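Local atomic coordinates of contact-dependent inhibitor A (Enterobacter cloacae subsp. cloacae, PDB entry 4NTQ), a protein that probably acts, through its C-terminal toxin region, as a ribosomal RNase delivered into target bacteria and is held here by its immunity protein CdiI. Residues K214-N217 with K221-G224. Sequence-based numbering, arbitrary orientation.
Sequences KMFN and KRIG
K214 lays the middle of its chain over one face of the R222 guanidinium, CD standing 3.3 Å above that plane and displaced toward its rim. R222 reaches there by an extended chain whose CG is anti to the backbone N. K214 NZ and R222 NH2, 3.5 Å apart, share T225 OG1, while NZ also has a salt bridge to D203 and NH1 of R222 one to E30 of the CdiI chain, so acidic groups probably offset the proximity of the two charges; R222 NE donates to the carbonyl O of D235.

M215, a selenomethionine, contributes two backbone bonds: its N donates to G224 O at 3.0 Å, and its O accepts from I223 N at 2.9 Å. On the face of the sheet away from R222, its CG meets I223 CG1 at 3.9 Å, and SE touches CD1 of the same isoleucine.

F216, on the R222 side of the sheet, has its ring obliquely against R222, CD1 3.6 Å from CA and CE1 3.8 Å from CB; V95 of CdiI packs on the same ring.

At N217 the backbone N donates to K221 O, and OD1 takes K221 N at 2.8 Å. This N-H approaches OD1 from above the amide plane, 42° out of it. Chi1 of 71° turns the amide back alongside K221, where OD1 also accepts from K219 N. ND2 binds water 1 and D120 of CdiI.

M215 thus bonds to two consecutive residues, I223 through its O and G224 through its N, whereas F216 lies opposite R222: a beta bulge. G224, with phi 136°, adopts a conformation suited to glycine. The whole is a bulged antiparallel beta hairpin of the toxin domain's six-stranded sheet, with R222 and N217 contributing to the interface with the immunity protein.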
ATOM      1  N   LYS A 214       8.115  -7.335   3.177  1.00 37.65           N
ATOM      2  CA  LYS A 214       7.371  -6.367   3.978  1.00 35.98           C
ATOM      3  C   LYS A 214       6.293  -7.175   4.675  1.00 40.56           C
ATOM      4  O   LYS A 214       5.717  -8.074   4.069  1.00 44.78           O
ATOM      5  CB  LYS A 214       6.747  -5.284   3.094  1.00 37.14           C
ATOM      6  CG  LYS A 214       7.759  -4.568   2.207  1.00 37.63           C
ATOM      7  CD  LYS A 214       8.001  -3.149   2.673  1.00 43.51           C
ATOM      8  CE  LYS A 214       9.060  -2.436   1.824  1.00 43.70           C
ATOM      9  NZ  LYS A 214      10.415  -2.453   2.465  1.00 43.41           N
HETATM   10  N   MSE A 215       6.028  -6.882   5.946  1.00 40.14           N
HETATM   11  CA  MSE A 215       5.041  -7.653   6.693  1.00 32.61           C
HETATM   12  C   MSE A 215       3.899  -6.777   7.158  1.00 43.65           C
HETATM   13  O   MSE A 215       4.110  -5.628   7.525  1.00 44.42           O
HETATM   14  CB  MSE A 215       5.691  -8.344   7.885  1.00 40.74           C
HETATM   15  CG  MSE A 215       4.737  -9.159   8.747  1.00 36.49           C
HETATM   16 SE   MSE A 215       5.682 -10.062  10.199  1.00 54.09          SE
HETATM   17  CE  MSE A 215       7.102 -10.877   9.126  1.00 53.35           C
ATOM     18  N   PHE A 216       2.685  -7.318   7.137  1.00 35.45           N
ATOM     19  CA  PHE A 216       1.523  -6.599   7.638  1.00 36.05           C
ATOM     20  C   PHE A 216       0.814  -7.429   8.707  1.00 39.85           C
ATOM     21  O   PHE A 216       0.734  -8.653   8.601  1.00 36.87           O
ATOM     22  CB  PHE A 216       0.561  -6.270   6.499  1.00 34.69           C
ATOM     23  CG  PHE A 216       1.177  -5.450   5.402  1.00 29.82           C
ATOM     24  CD1 PHE A 216       0.989  -4.082   5.353  1.00 35.52           C
ATOM     25  CD2 PHE A 216       1.949  -6.048   4.422  1.00 32.80           C
ATOM     26  CE1 PHE A 216       1.557  -3.321   4.342  1.00 30.23           C
ATOM     27  CE2 PHE A 216       2.512  -5.297   3.402  1.00 38.87           C
ATOM     28  CZ  PHE A 216       2.313  -3.932   3.363  1.00 36.69           C
ATOM     29  N   ASN A 217       0.299  -6.777   9.740  1.00 42.67           N
ATOM     30  CA  ASN A 217      -0.351  -7.545  10.801  1.00 48.08           C
ATOM     31  C   ASN A 217      -1.762  -8.013  10.444  1.00 49.62           C
ATOM     32  O   ASN A 217      -2.228  -7.785   9.323  1.00 46.84           O
ATOM     33  CB  ASN A 217      -0.305  -6.819  12.151  1.00 40.41           C
ATOM     34  CG  ASN A 217      -1.213  -5.614  12.213  1.00 42.55           C
ATOM     35  OD1 ASN A 217      -1.972  -5.330  11.287  1.00 46.61           O
ATOM     36  ND2 ASN A 217      -1.146  -4.898  13.326  1.00 45.08           N
ATOM     37  N   LYS A 221      -1.982  -3.653   9.023  1.00 37.55           N
ATOM     38  CA  LYS A 221      -1.048  -2.591   9.379  1.00 33.93           C
ATOM     39  C   LYS A 221       0.366  -3.089   9.096  1.00 36.54           C
ATOM     40  O   LYS A 221       0.706  -4.227   9.446  1.00 43.49           O
ATOM     41  CB  LYS A 221      -1.172  -2.238  10.856  1.00 39.53           C
ATOM     42  CG  LYS A 221      -2.570  -1.881  11.320  1.00 51.12           C
ATOM     43  CD  LYS A 221      -2.857  -0.394  11.177  1.00 49.05           C
ATOM     44  CE  LYS A 221      -4.180  -0.040  11.836  1.00 45.98           C
ATOM     45  NZ  LYS A 221      -4.188  -0.435  13.265  1.00 55.26           N
ATOM     46  N   ARG A 222       1.188  -2.253   8.466  1.00 38.92           N
ATOM     47  CA  ARG A 222       2.587  -2.602   8.223  1.00 36.44           C
ATOM     48  C   ARG A 222       3.353  -2.636   9.530  1.00 42.19           C
ATOM     49  O   ARG A 222       3.318  -1.674  10.309  1.00 41.40           O
ATOM     50  CB  ARG A 222       3.235  -1.590   7.296  1.00 33.58           C
ATOM     51  CG  ARG A 222       4.669  -1.905   6.888  1.00 35.39           C
ATOM     52  CD  ARG A 222       5.055  -1.048   5.678  1.00 34.72           C
ATOM     53  NE  ARG A 222       6.497  -0.962   5.457  1.00 37.15           N
ATOM     54  CZ  ARG A 222       7.055  -0.355   4.408  1.00 39.16           C
ATOM     55  NH1 ARG A 222       6.285   0.213   3.480  1.00 29.86           N
ATOM     56  NH2 ARG A 222       8.381  -0.313   4.287  1.00 28.68           N
ATOM     57  N   ILE A 223       4.040  -3.744   9.778  1.00 39.64           N
ATOM     58  CA  ILE A 223       4.814  -3.880  11.008  1.00 38.94           C
ATOM     59  C   ILE A 223       6.276  -4.183  10.728  1.00 36.31           C
ATOM     60  O   ILE A 223       6.970  -4.783  11.559  1.00 36.69           O
ATOM     61  CB  ILE A 223       4.219  -4.915  11.986  1.00 37.81           C
ATOM     62  CG1 ILE A 223       3.994  -6.256  11.292  1.00 37.44           C
ATOM     63  CG2 ILE A 223       2.924  -4.393  12.589  1.00 35.89           C
ATOM     64  CD1 ILE A 223       3.597  -7.389  12.267  1.00 43.75           C
ATOM     65  N   GLY A 224       6.731  -3.773   9.544  1.00 33.03           N
ATOM     66  CA  GLY A 224       8.152  -3.719   9.257  1.00 43.69           C
ATOM     67  C   GLY A 224       8.651  -4.229   7.914  1.00 44.83           C
ATOM     68  O   GLY A 224       7.965  -4.961   7.194  1.00 42.43           O
TER
HETATM   69  O   HOH W   1      -3.489  -3.573  14.348  1.00 38.20           O